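Local structure of separin (Saccharomyces cerevisiae, 5U1T) at residues Ala753-Val756 and Ile757-Val760; Leu792-Ser795 and Phe796-Ile800; Arg1077-Pro1080 and Leu1081-Lys1085; Asn930-Asn933 and Arg934-Met938; Glu828-Ile831 and Val832-Leu836. The protein cleaves the cohesin subunit MCD1/SCC1 at the onset of anaphase as a caspase-like cysteine protease, so that chromosomes can segregate, and is held inactive by securin before then. All blocks are in the same frame, centred on the assembly; numbering follows the deposited sequence.

Contact 1: Ala753-Val756 and Ile757-Val760; sequences AGNV and ISAV
The opening turn of helix 756-775, which follows a tight break after helix 729-752, is built on bonds from A759 and V760 back to N755 and V756. The amide N of A759 donates to N755 O at 3.0 Å, and V760 N donates to V756 O at 3.0 Å. Beside these bonds a few side chains meet. V756 holds CG1 anti to its own amide nitrogen (chi1 173°), which lays that methyl alongside CG2 of V760, 4.4 Å away, while CB of A759 lies close to the carbonyl oxygens of N755 and V756. CB of N755 also meets OG of S758 at 3.6 Å. N755 stands at the N-cap, yet its side chain does not close the turn. A group from another part of the chain serves the amide of S758 instead: N1108 OD1 accepts from S758 N, where an N-cap side chain would commonly act. The two valines and I757 are buried, V756 against I802 and I806, I757 against V1086 and L1087 of helix 1075-1088. Immediately upstream, G754 takes a positive phi of 61°, and the amides of N755 and G754 turn back to N750 O and I751 O. A Schellman motif thus ends helix 729-752 and leads directly into the N-terminus of helix 756-775, joining two consecutive helices of the helical domain.

Contact 2: Leu792-Ser795 and Phe796-Ile800; sequences LSFS and FFQLI
F797 turns CG anti to its own carbonyl carbon (chi1 -59°), which swings the ring back along the helix until S793 O lies over one face, 3.1 Å from CG and offset toward the rim. The amide of the same residue donates to that oxygen at 3.0 Å in an almost straight bond, so S793 O meets both the backbone and the ring of F797. On another side F794 and Q798 each set CG anti to the backbone nitrogen and run side by side, pointing the same way. CE1 of the ring touches CB of Q798 at 4.0 Å, with ring and amide planes 51° apart. This is the i to i+4 pattern of one turn in the middle of helix 782-805, seen again where CD1 of L792 meets CE2 of F796 at 4.1 Å and L792 O lies at the edge of that ring. L792 O also receives OG of S795 at 3.3 Å, from above the carbonyl plane, in addition to a weak bond from F796 N. F797 stacks on F838 of helix 829-845, whereas S793 OG bonds to L789 O and K790 O. With an alanine in place of F797 the ring face beneath S793 O is removed, F838 would probably be left without its stacking mate and a gap would be likely to open beside C835. L792 and F796 each also pack on an aromatic side chain of the other protein chain.

Contact 3: Arg1077-Pro1080 and Leu1081-Lys1085; sequences RHMP and LLFDK
The bond from L1082 N to H1078 O, 3.0 Å long and close to straight, is one of three that carry helix 1075-1088 through this turn. F1083 N donates to M1079 O at 3.1 Å and D1084 N to P1080 O at 3.0 Å. The backbone nitrogen of P1080 carries no hydrogen to give to the turn before, and the helix is kinked there. Four residues apart like the first of these bonds, the side chains of H1078 and L1082 cross obliquely. H1078 sets CG anti to its backbone nitrogen (chi1 171°), so that one face of its ring is covered by CB of L1082, 4.1 Å from NE2. CD2 of the same leucine also reaches NE2, which is hydrogen-bonded to OE1 of E1114, and this bond probably fixes the rotation of the ring. A quarter-turn on, the methyl CE of M1079 meets CE2 of F1083 at 4.2 Å in plain apolar packing. CD1 of L1081 reaches back to R1077 O at 3.4 Å. R1077 itself bonds to D1074 in a salt bridge and lies on Y1388 as a cation-pi pair. The helix thus packs with H1078 and L1082 on helix 1111-1127, M1079 and P1080 on helix 1036-1054, and L1081 and D1084 on helix 1513-1519, which leads to strand 1524-1528 of the six-stranded sheet.

Contact 4: Asn930-Asn933 and Arg934-Met938; sequences NVIN and RVHNM
R934 brings NH1 of its guanidinium at a slant to the amide of N930, 3.7 Å from ND2, the planes 71° apart; these are two N-H groups and not a bonded pair, and NH1 makes a salt bridge to D919. The arginine gets there by keeping the first part of its side chain extended, CG anti to the backbone N, and bending at chi3 (-61°). Backbone bonds run beside the pair, R934 N to N930 O at 2.9 Å and V935 N to V931 O at 2.9 Å. A second pair lies along the other flank of helix 927-946: I932 and H936 point the same way, and CG2 of the isoleucine sits at the edge of the imidazole, in its plane, 4.0 Å from NE2. That nitrogen is hydrogen-bonded to OE2 of E1038, so a leucine in place of H936 would probably leave this carboxylate without its mate. N937 N completes the turn by donating to N933 O at 2.9 Å. Most of the other polar side chains turn to residues 911-919: R934 NE forms a salt bridge to D916, N937 ND2 donates to D916 OD2, N930 OD1 accepts from I917 N, and N933 ND2 donates to K915 O and L911 O. The charge of R934, helped at D916 by N937, is likely to favour the ionised form of both aspartates.

Contact 5: Glu828-Ile831 and Val832-Leu836; sequences EPII and VYRCL
Backbone bonds link E828-I831 to V832-L836, and E828 O is gripped twice, by V832 N at 2.9 Å in a nearly straight bond and, from within the same first turn, by I831 N at 3.0 Å. P829 O takes Y833 N at 2.7 Å. R834 N approaches I830 O differently, from well above the carbonyl plane (48° out of it), at 3.3 Å. The apolar contact is that of CG2 of I831 with SG of C835, 4.2 Å apart. Methyls also pack by van der Waals contact against polar atoms. I830 and R834 run side by side, pointing the same way, with CD1 of the isoleucine 4.1 Å from NE, and CG2 of V832, anti to its carbonyl carbon, reaches back to E828 O at 3.4 Å. The polar end of R834 is satisfied outside: NE donates to S874 OG, which probably holds the guanidinium beside I830. In packing with other helices, Y833 meets F863, the rings inclined at about 60°, and C835 lies against F797 of helix 782-805. With E828 at the N-cap, this is a helix N-terminus with proline, P829, at the first helical position (N1), where no intrahelical bond is required of its nitrogen.

Overall arrangement
Along the chain the order is contact 1, contact 2, contact 5, contact 4 and contact 3, each a turn of one helix or the join just before it. None closes a long loop and none nests in or crosses another. Some residues distant in sequence nevertheless meet in space: V760 meets L799, joining contacts 1 and 2, and contacts 2 and 5 touch where helix 782-805 packs on helix 829-845. Across about 320 residues, V756 and I757 of contact 1 rest on F1083 of contact 3, tying helix 756-775 to helix 1075-1088. Contact 4 touches none of the others, and its nearest atoms lie about 13 Å from contact 1.

Contact 1: Ala753-Val756 and Ile757-Val760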
loop_
_atom_site.group_PDB
_atom_site.type_symbol
_atom_site.label_atom_id
_atom_site.label_comp_id
_atom_site.label_asym_id
_atom_site.label_seq_id
_atom_site.Cartn_x
_atom_site.Cartn_y
_atom_site.Cartn_z
ATOM N N ALA A 753 -21.912 5.700 0.857
ATOM C CA ALA A 753 -23.012 6.429 0.234
ATOM C C ALA A 753 -24.055 5.499 -0.402
ATOM O O ALA A 753 -24.742 5.899 -1.343
ATOM C CB ALA A 753 -22.468 7.387 -0.812
ATOM N N GLY A 754 -24.165 4.263 0.092
ATOM C CA GLY A 754 -25.138 3.313 -0.427
ATOM C C GLY A 754 -25.009 2.926 -1.903
ATOM O O GLY A 754 -26.027 2.638 -2.565
ATOM N N ASN A 755 -23.774 2.904 -2.421
ATOM C CA ASN A 755 -23.501 2.439 -3.793
ATOM C C ASN A 755 -22.741 1.123 -3.821
ATOM O O ASN A 755 -21.563 1.077 -4.185
ATOM C CB ASN A 755 -22.711 3.481 -4.572
ATOM C CG ASN A 755 -23.550 4.648 -4.959
ATOM O OD1 ASN A 755 -24.696 4.765 -4.524
ATOM N ND2 ASN A 755 -23.001 5.528 -5.781
ATOM N N VAL A 756 -23.434 0.060 -3.448
ATOM C CA VAL A 756 -22.805 -1.217 -3.213
ATOM C C VAL A 756 -22.146 -1.744 -4.461
ATOM O O VAL A 756 -20.998 -2.168 -4.408
ATOM C CB VAL A 756 -23.814 -2.235 -2.689
ATOM C CG1 VAL A 756 -23.193 -3.616 -2.617
ATOM C CG2 VAL A 756 -24.299 -1.799 -1.325
ATOM N N ILE A 757 -22.850 -1.687 -5.587
ATOM C CA ILE A 757 -22.337 -2.276 -6.821
ATOM C C ILE A 757 -21.033 -1.634 -7.275
ATOM O O ILE A 757 -20.006 -2.303 -7.402
ATOM C CB ILE A 757 -23.338 -2.164 -7.980
ATOM C CG1 ILE A 757 -24.674 -2.816 -7.602
ATOM C CG2 ILE A 757 -22.742 -2.775 -9.260
ATOM C CD1 ILE A 757 -24.528 -4.247 -7.164
ATOM N N SER A 758 -21.079 -0.334 -7.522
ATOM C CA SER A 758 -19.913 0.358 -8.028
ATOM C C SER A 758 -18.763 0.299 -6.997
ATOM O O SER A 758 -17.603 0.221 -7.374
ATOM C CB SER A 758 -20.279 1.799 -8.416
ATOM O OG SER A 758 -20.573 2.572 -7.275
ATOM N N ALA A 759 -19.075 0.281 -5.704
ATOM C CA ALA A 759 -18.018 0.073 -4.704
ATOM C C ALA A 759 -17.350 -1.294 -4.875
ATOM O O ALA A 759 -16.146 -1.425 -4.710
ATOM C CB ALA A 759 -18.563 0.210 -3.300
ATOM N N VAL A 760 -18.141 -2.312 -5.202
ATOM C CA VAL A 760 -17.593 -3.643 -5.453
ATOM C C VAL A 760 -16.681 -3.594 -6.671
ATOM O O VAL A 760 -15.597 -4.162 -6.652
ATOM C CB VAL A 760 -18.694 -4.711 -5.678
ATOM C CG1 VAL A 760 -18.092 -5.999 -6.216
ATOM C CG2 VAL A 760 -19.424 -4.985 -4.392
#

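Contact 2: Leu792-Ser795 and Phe796-Ile800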
loop_
_atom_site.group_PDB
_atom_site.type_symbol
_atom_site.label_atom_id
_atom_site.label_comp_id
_atom_site.label_asym_id
_atom_site.label_seq_id
_atom_site.Cartn_x
_atom_site.Cartn_y
_atom_site.Cartn_z
ATOM N N LEU A 792 -3.296 -3.732 -0.300
ATOM C CA LEU A 792 -3.867 -5.018 -0.670
ATOM C C LEU A 792 -4.701 -5.570 0.451
ATOM O O LEU A 792 -5.694 -6.248 0.209
ATOM C CB LEU A 792 -2.774 -6.017 -1.034
ATOM C CG LEU A 792 -3.229 -7.344 -1.634
ATOM C CD1 LEU A 792 -4.329 -7.127 -2.696
ATOM C CD2 LEU A 792 -2.038 -8.092 -2.222
ATOM N N SER A 793 -4.275 -5.303 1.680
ATOM C CA SER A 793 -5.019 -5.762 2.841
ATOM C C SER A 793 -6.286 -4.929 2.970
ATOM O O SER A 793 -7.330 -5.443 3.342
ATOM C CB SER A 793 -4.171 -5.687 4.120
ATOM O OG SER A 793 -3.534 -4.429 4.233
ATOM N N PHE A 794 -6.176 -3.650 2.624
ATOM C CA PHE A 794 -7.296 -2.719 2.655
ATOM C C PHE A 794 -8.408 -3.214 1.738
ATOM O O PHE A 794 -9.574 -3.255 2.133
ATOM C CB PHE A 794 -6.839 -1.316 2.233
ATOM C CG PHE A 794 -7.955 -0.299 2.128
ATOM C CD1 PHE A 794 -8.882 -0.341 1.079
ATOM C CD2 PHE A 794 -8.052 0.731 3.049
ATOM C CE1 PHE A 794 -9.900 0.599 0.977
ATOM C CE2 PHE A 794 -9.060 1.686 2.949
ATOM C CZ PHE A 794 -9.986 1.618 1.912
ATOM N N SER A 795 -8.049 -3.578 0.509
ATOM C CA SER A 795 -9.066 -3.951 -0.449
ATOM C C SER A 795 -9.738 -5.275 -0.051
ATOM O O SER A 795 -10.916 -5.434 -0.300
ATOM C CB SER A 795 -8.488 -4.018 -1.861
ATOM O OG SER A 795 -7.834 -5.240 -2.056
ATOM N N PHE A 796 -9.043 -6.200 0.602
ATOM C CA PHE A 796 -9.754 -7.343 1.194
ATOM C C PHE A 796 -10.720 -6.935 2.327
ATOM O O PHE A 796 -11.881 -7.318 2.308
ATOM C CB PHE A 796 -8.776 -8.395 1.717
ATOM C CG PHE A 796 -8.300 -9.348 0.655
ATOM C CD1 PHE A 796 -9.117 -10.393 0.227
ATOM C CD2 PHE A 796 -7.046 -9.184 0.067
ATOM C CE1 PHE A 796 -8.694 -11.270 -0.765
ATOM C CE2 PHE A 796 -6.615 -10.051 -0.922
ATOM C CZ PHE A 796 -7.437 -11.103 -1.340
ATOM N N PHE A 797 -10.237 -6.171 3.301
ATOM C CA PHE A 797 -11.098 -5.572 4.304
ATOM C C PHE A 797 -12.335 -4.910 3.651
ATOM O O PHE A 797 -13.474 -5.196 4.014
ATOM C CB PHE A 797 -10.331 -4.536 5.137
ATOM C CG PHE A 797 -9.134 -5.087 5.874
ATOM C CD1 PHE A 797 -8.948 -6.453 6.036
ATOM C CD2 PHE A 797 -8.181 -4.222 6.412
ATOM C CE1 PHE A 797 -7.819 -6.946 6.720
ATOM C CE2 PHE A 797 -7.064 -4.701 7.094
ATOM C CZ PHE A 797 -6.886 -6.065 7.257
ATOM N N GLN A 798 -12.109 -4.051 2.668
ATOM C CA GLN A 798 -13.205 -3.336 2.048
ATOM C C GLN A 798 -14.225 -4.268 1.381
ATOM O O GLN A 798 -15.427 -4.096 1.563
ATOM C CB GLN A 798 -12.676 -2.336 1.020
ATOM C CG GLN A 798 -13.594 -1.147 0.792
ATOM C CD GLN A 798 -14.162 -0.607 2.100
ATOM O OE1 GLN A 798 -13.444 -0.049 2.938
ATOM N NE2 GLN A 798 -15.463 -0.810 2.296
ATOM N N LEU A 799 -13.749 -5.237 0.601
ATOM C CA LEU A 799 -14.632 -6.141 -0.121
ATOM C C LEU A 799 -15.472 -6.962 0.852
ATOM O O LEU A 799 -16.692 -7.087 0.678
ATOM C CB LEU A 799 -13.845 -7.073 -1.038
ATOM C CG LEU A 799 -13.610 -6.640 -2.482
ATOM C CD1 LEU A 799 -12.477 -7.464 -3.079
ATOM C CD2 LEU A 799 -14.847 -6.781 -3.335
ATOM N N ILE A 800 -14.818 -7.511 1.877
ATOM C CA ILE A 800 -15.518 -8.261 2.906
ATOM C C ILE A 800 -16.550 -7.377 3.609
ATOM O O ILE A 800 -17.690 -7.772 3.760
ATOM C CB ILE A 800 -14.537 -8.865 3.921
ATOM C CG1 ILE A 800 -13.599 -9.856 3.203
ATOM C CG2 ILE A 800 -15.293 -9.539 5.041
ATOM C CD1 ILE A 800 -12.570 -10.573 4.085
#

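Contact 3: Arg1077-Pro1080 and Leu1081-Lys1085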
loop_
_atom_site.group_PDB
_atom_site.type_symbol
_atom_site.label_atom_id
_atom_site.label_comp_id
_atom_site.label_asym_id
_atom_site.label_seq_id
_atom_site.Cartn_x
_atom_site.Cartn_y
_atom_site.Cartn_z
ATOM N N ARG A 1077 -35.846 -8.877 3.467
ATOM C CA ARG A 1077 -35.993 -10.188 2.852
ATOM C C ARG A 1077 -35.586 -10.122 1.380
ATOM O O ARG A 1077 -35.003 -11.054 0.837
ATOM C CB ARG A 1077 -37.435 -10.697 2.989
ATOM C CG ARG A 1077 -37.793 -11.173 4.390
ATOM C CD ARG A 1077 -39.125 -11.883 4.427
ATOM N NE ARG A 1077 -40.255 -11.015 4.102
ATOM C CZ ARG A 1077 -41.221 -10.692 4.961
ATOM N NH1 ARG A 1077 -41.183 -11.150 6.211
ATOM N NH2 ARG A 1077 -42.224 -9.909 4.575
ATOM N N HIS A 1078 -35.888 -8.986 0.763
ATOM C CA HIS A 1078 -35.718 -8.759 -0.655
ATOM C C HIS A 1078 -34.285 -8.305 -1.040
ATOM O O HIS A 1078 -33.705 -8.813 -2.007
ATOM C CB HIS A 1078 -36.756 -7.725 -1.096
ATOM C CG HIS A 1078 -36.571 -7.226 -2.492
ATOM N ND1 HIS A 1078 -36.768 -8.025 -3.597
ATOM C CD2 HIS A 1078 -36.222 -6.006 -2.963
ATOM C CE1 HIS A 1078 -36.538 -7.318 -4.691
ATOM N NE2 HIS A 1078 -36.213 -6.089 -4.334
ATOM N N MET A 1079 -33.735 -7.353 -0.278
ATOM C CA MET A 1079 -32.446 -6.733 -0.567
ATOM C C MET A 1079 -31.280 -7.724 -0.730
ATOM O O MET A 1079 -30.491 -7.576 -1.639
ATOM C CB MET A 1079 -32.101 -5.711 0.516
ATOM C CG MET A 1079 -32.955 -4.461 0.502
ATOM S SD MET A 1079 -33.172 -3.721 -1.132
ATOM C CE MET A 1079 -31.869 -2.487 -1.207
ATOM N N PRO A 1080 -31.159 -8.737 0.140
ATOM C CA PRO A 1080 -30.061 -9.662 -0.145
ATOM C C PRO A 1080 -30.233 -10.418 -1.458
ATOM O O PRO A 1080 -29.252 -10.663 -2.139
ATOM C CB PRO A 1080 -30.111 -10.641 1.027
ATOM C CG PRO A 1080 -30.916 -9.969 2.070
ATOM C CD PRO A 1080 -31.876 -9.103 1.370
ATOM N N LEU A 1081 -31.454 -10.796 -1.807
ATOM C CA LEU A 1081 -31.664 -11.596 -3.012
ATOM C C LEU A 1081 -31.399 -10.776 -4.268
ATOM O O LEU A 1081 -30.806 -11.265 -5.217
ATOM C CB LEU A 1081 -33.084 -12.178 -3.033
ATOM C CG LEU A 1081 -33.387 -13.126 -1.870
ATOM C CD1 LEU A 1081 -34.913 -13.377 -1.710
ATOM C CD2 LEU A 1081 -32.640 -14.437 -2.018
ATOM N N LEU A 1082 -31.829 -9.525 -4.266
ATOM C CA LEU A 1082 -31.625 -8.673 -5.415
ATOM C C LEU A 1082 -30.138 -8.372 -5.585
ATOM O O LEU A 1082 -29.617 -8.379 -6.700
ATOM C CB LEU A 1082 -32.418 -7.384 -5.276
ATOM C CG LEU A 1082 -32.261 -6.433 -6.455
ATOM C CD1 LEU A 1082 -33.081 -6.870 -7.668
ATOM C CD2 LEU A 1082 -32.635 -5.045 -6.017
ATOM N N PHE A 1083 -29.456 -8.111 -4.480
ATOM C CA PHE A 1083 -28.023 -7.857 -4.540
ATOM C C PHE A 1083 -27.313 -9.071 -5.107
ATOM O O PHE A 1083 -26.417 -8.940 -5.934
ATOM C CB PHE A 1083 -27.464 -7.499 -3.162
ATOM C CG PHE A 1083 -27.479 -6.033 -2.882
ATOM C CD1 PHE A 1083 -27.019 -5.133 -3.834
ATOM C CD2 PHE A 1083 -27.969 -5.544 -1.688
ATOM C CE1 PHE A 1083 -27.036 -3.776 -3.591
ATOM C CE2 PHE A 1083 -27.984 -4.186 -1.441
ATOM C CZ PHE A 1083 -27.517 -3.303 -2.397
ATOM N N ASP A 1084 -27.744 -10.249 -4.669
ATOM C CA ASP A 1084 -27.192 -11.492 -5.172
ATOM C C ASP A 1084 -27.361 -11.576 -6.677
ATOM O O ASP A 1084 -26.404 -11.858 -7.393
ATOM C CB ASP A 1084 -27.856 -12.698 -4.519
ATOM C CG ASP A 1084 -27.194 -13.996 -4.911
ATOM O OD1 ASP A 1084 -27.464 -14.505 -6.015
ATOM O OD2 ASP A 1084 -26.375 -14.507 -4.127
ATOM N N LYS A 1085 -28.583 -11.330 -7.149
ATOM C CA LYS A 1085 -28.876 -11.403 -8.577
ATOM C C LYS A 1085 -28.042 -10.379 -9.364
ATOM O O LYS A 1085 -27.323 -10.748 -10.299
ATOM C CB LYS A 1085 -30.374 -11.198 -8.822
ATOM C CG LYS A 1085 -30.822 -11.247 -10.279
ATOM C CD LYS A 1085 -30.865 -12.650 -10.854
ATOM C CE LYS A 1085 -31.471 -12.624 -12.261
ATOM N NZ LYS A 1085 -31.487 -13.944 -12.967
#

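Contact 4: Asn930-Asn933 and Arg934-Met938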
loop_
_atom_site.group_PDB
_atom_site.type_symbol
_atom_site.label_atom_id
_atom_site.label_comp_id
_atom_site.label_asym_id
_atom_site.label_seq_id
_atom_site.Cartn_x
_atom_site.Cartn_y
_atom_site.Cartn_z
ATOM N N ASN A 930 -24.085 7.280 14.556
ATOM C CA ASN A 930 -24.549 7.985 15.738
ATOM C C ASN A 930 -26.046 7.745 15.999
ATOM O O ASN A 930 -26.430 7.258 17.071
ATOM C CB ASN A 930 -24.260 9.484 15.600
ATOM C CG ASN A 930 -24.328 10.216 16.922
ATOM O OD1 ASN A 930 -24.155 9.623 17.985
ATOM N ND2 ASN A 930 -24.578 11.513 16.863
ATOM N N VAL A 931 -26.877 8.077 15.011
ATOM C CA VAL A 931 -28.329 7.935 15.137
ATOM C C VAL A 931 -28.753 6.479 15.352
ATOM O O VAL A 931 -29.589 6.194 16.198
ATOM C CB VAL A 931 -29.055 8.498 13.905
ATOM C CG1 VAL A 931 -30.550 8.206 13.987
ATOM C CG2 VAL A 931 -28.806 9.989 13.791
ATOM N N ILE A 932 -28.164 5.563 14.593
ATOM C CA ILE A 932 -28.419 4.140 14.774
ATOM C C ILE A 932 -28.160 3.722 16.209
ATOM O O ILE A 932 -28.918 2.968 16.796
ATOM C CB ILE A 932 -27.553 3.297 13.819
ATOM C CG1 ILE A 932 -28.196 3.311 12.453
ATOM C CG2 ILE A 932 -27.469 1.848 14.268
ATOM C CD1 ILE A 932 -29.643 2.856 12.537
ATOM N N ASN A 933 -27.076 4.223 16.775
ATOM C CA ASN A 933 -26.785 3.932 18.155
ATOM C C ASN A 933 -27.820 4.548 19.079
ATOM O O ASN A 933 -28.196 3.949 20.078
ATOM C CB ASN A 933 -25.396 4.434 18.509
ATOM C CG ASN A 933 -24.320 3.475 18.084
ATOM O OD1 ASN A 933 -24.592 2.491 17.391
ATOM N ND2 ASN A 933 -23.087 3.747 18.496
ATOM N N ARG A 934 -28.261 5.755 18.739
ATOM C CA ARG A 934 -29.208 6.492 19.562
ATOM C C ARG A 934 -30.523 5.730 19.654
ATOM O O ARG A 934 -31.046 5.514 20.746
ATOM C CB ARG A 934 -29.423 7.893 18.993
ATOM C CG ARG A 934 -30.485 8.701 19.694
ATOM C CD ARG A 934 -30.395 10.152 19.285
ATOM N NE ARG A 934 -29.099 10.684 19.669
ATOM C CZ ARG A 934 -28.438 11.618 18.988
ATOM N NH1 ARG A 934 -27.246 12.040 19.408
ATOM N NH2 ARG A 934 -28.974 12.126 17.881
ATOM N N VAL A 935 -31.028 5.309 18.494
ATOM C CA VAL A 935 -32.200 4.446 18.398
ATOM C C VAL A 935 -32.106 3.275 19.358
ATOM O O VAL A 935 -32.987 3.091 20.176
ATOM C CB VAL A 935 -32.405 3.910 16.967
ATOM C CG1 VAL A 935 -33.354 2.723 16.974
ATOM C CG2 VAL A 935 -32.928 5.012 16.059
ATOM N N HIS A 936 -31.037 2.496 19.281
ATOM C CA HIS A 936 -30.896 1.354 20.183
ATOM C C HIS A 936 -30.784 1.782 21.651
ATOM O O HIS A 936 -31.325 1.131 22.541
ATOM C CB HIS A 936 -29.693 0.493 19.781
ATOM C CG HIS A 936 -29.836 -0.132 18.427
ATOM N ND1 HIS A 936 -30.533 -1.303 18.217
ATOM C CD2 HIS A 936 -29.391 0.264 17.209
ATOM C CE1 HIS A 936 -30.499 -1.609 16.932
ATOM N NE2 HIS A 936 -29.823 -0.669 16.297
ATOM N N ASN A 937 -30.108 2.887 21.908
ATOM C CA ASN A 937 -29.982 3.357 23.275
ATOM C C ASN A 937 -31.322 3.838 23.808
ATOM O O ASN A 937 -31.653 3.655 24.984
ATOM C CB ASN A 937 -28.952 4.477 23.363
ATOM C CG ASN A 937 -27.543 3.961 23.359
ATOM O OD1 ASN A 937 -27.283 2.843 23.803
ATOM N ND2 ASN A 937 -26.617 4.771 22.860
ATOM N N MET A 938 -32.072 4.474 22.919
ATOM C CA MET A 938 -33.386 4.978 23.225
ATOM C C MET A 938 -34.319 3.794 23.524
ATOM O O MET A 938 -35.081 3.807 24.492
ATOM C CB MET A 938 -33.886 5.815 22.055
ATOM C CG MET A 938 -35.257 6.420 22.215
ATOM S SD MET A 938 -35.544 7.582 20.843
ATOM C CE MET A 938 -37.276 8.079 21.071
#

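Contact 5: Glu828-Ile831 and Val832-Leu836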
loop_
_atom_site.group_PDB
_atom_site.type_symbol
_atom_site.label_atom_id
_atom_site.label_comp_id
_atom_site.label_asym_id
_atom_site.label_seq_id
_atom_site.Cartn_x
_atom_site.Cartn_y
_atom_site.Cartn_z
ATOM N N GLU A 828 5.033 -9.303 7.949
ATOM C CA GLU A 828 4.955 -7.979 8.581
ATOM C C GLU A 828 3.936 -7.972 9.703
ATOM O O GLU A 828 2.766 -8.087 9.475
ATOM C CB GLU A 828 4.678 -6.883 7.569
ATOM C CG GLU A 828 5.673 -6.811 6.429
ATOM C CD GLU A 828 7.083 -6.546 6.869
ATOM O OE1 GLU A 828 7.295 -5.661 7.694
ATOM O OE2 GLU A 828 7.990 -7.226 6.388
ATOM N N PRO A 829 4.392 -7.753 10.917
ATOM C CA PRO A 829 3.542 -7.874 12.107
ATOM C C PRO A 829 2.326 -6.942 12.122
ATOM O O PRO A 829 1.236 -7.370 12.501
ATOM C CB PRO A 829 4.500 -7.530 13.251
ATOM C CG PRO A 829 5.820 -7.972 12.740
ATOM C CD PRO A 829 5.807 -7.579 11.280
ATOM N N ILE A 830 2.472 -5.708 11.687
ATOM C CA ILE A 830 1.335 -4.815 11.677
ATOM C C ILE A 830 0.292 -5.247 10.689
ATOM O O ILE A 830 -0.862 -4.965 10.846
ATOM C CB ILE A 830 1.746 -3.385 11.359
ATOM C CG1 ILE A 830 0.576 -2.450 11.528
ATOM C CG2 ILE A 830 2.216 -3.282 9.939
ATOM C CD1 ILE A 830 0.224 -2.204 12.958
ATOM N N ILE A 831 0.705 -5.930 9.651
ATOM C CA ILE A 831 -0.258 -6.400 8.670
ATOM C C ILE A 831 -0.898 -7.695 9.150
ATOM O O ILE A 831 -2.106 -7.860 9.074
ATOM C CB ILE A 831 0.379 -6.615 7.295
ATOM C CG1 ILE A 831 0.989 -5.310 6.783
ATOM C CG2 ILE A 831 -0.671 -7.091 6.307
ATOM C CD1 ILE A 831 -0.029 -4.218 6.481
ATOM N N VAL A 832 -0.078 -8.603 9.659
ATOM C CA VAL A 832 -0.566 -9.846 10.219
ATOM C C VAL A 832 -1.537 -9.570 11.364
ATOM O O VAL A 832 -2.622 -10.158 11.413
ATOM C CB VAL A 832 0.601 -10.728 10.690
ATOM C CG1 VAL A 832 0.106 -11.937 11.448
ATOM C CG2 VAL A 832 1.419 -11.162 9.493
ATOM N N TYR A 833 -1.178 -8.662 12.267
ATOM C CA TYR A 833 -2.078 -8.333 13.363
ATOM C C TYR A 833 -3.411 -7.790 12.851
ATOM O O TYR A 833 -4.460 -8.323 13.190
ATOM C CB TYR A 833 -1.486 -7.312 14.341
ATOM C CG TYR A 833 -2.541 -6.951 15.363
ATOM C CD1 TYR A 833 -2.988 -7.908 16.272
ATOM C CD2 TYR A 833 -3.164 -5.703 15.360
ATOM C CE1 TYR A 833 -3.986 -7.630 17.169
ATOM C CE2 TYR A 833 -4.173 -5.417 16.258
ATOM C CZ TYR A 833 -4.579 -6.387 17.161
ATOM O OH TYR A 833 -5.582 -6.130 18.072
ATOM N N ARG A 834 -3.369 -6.728 12.053
ATOM C CA ARG A 834 -4.584 -6.084 11.583
ATOM C C ARG A 834 -5.505 -7.057 10.866
ATOM O O ARG A 834 -6.735 -6.987 11.032
ATOM C CB ARG A 834 -4.271 -4.915 10.652
ATOM C CG ARG A 834 -3.699 -3.710 11.322
ATOM C CD ARG A 834 -4.547 -3.252 12.479
ATOM N NE ARG A 834 -3.910 -2.133 13.153
ATOM C CZ ARG A 834 -4.126 -0.855 12.849
ATOM N NH1 ARG A 834 -4.986 -0.540 11.892
ATOM N NH2 ARG A 834 -3.491 0.113 13.510
ATOM N N CYS A 835 -4.929 -7.964 10.087
ATOM C CA CYS A 835 -5.747 -8.925 9.366
ATOM C C CYS A 835 -6.397 -9.915 10.329
ATOM O O CYS A 835 -7.563 -10.264 10.177
ATOM C CB CYS A 835 -4.927 -9.681 8.332
ATOM S SG CYS A 835 -4.525 -8.738 6.873
ATOM N N LEU A 836 -5.637 -10.368 11.318
ATOM C CA LEU A 836 -6.192 -11.281 12.303
ATOM C C LEU A 836 -7.279 -10.607 13.149
ATOM O O LEU A 836 -8.218 -11.274 13.587
ATOM C CB LEU A 836 -5.092 -11.836 13.206
ATOM C CG LEU A 836 -4.218 -12.905 12.544
ATOM C CD1 LEU A 836 -3.074 -13.323 13.469
ATOM C CD2 LEU A 836 -5.069 -14.093 12.129
#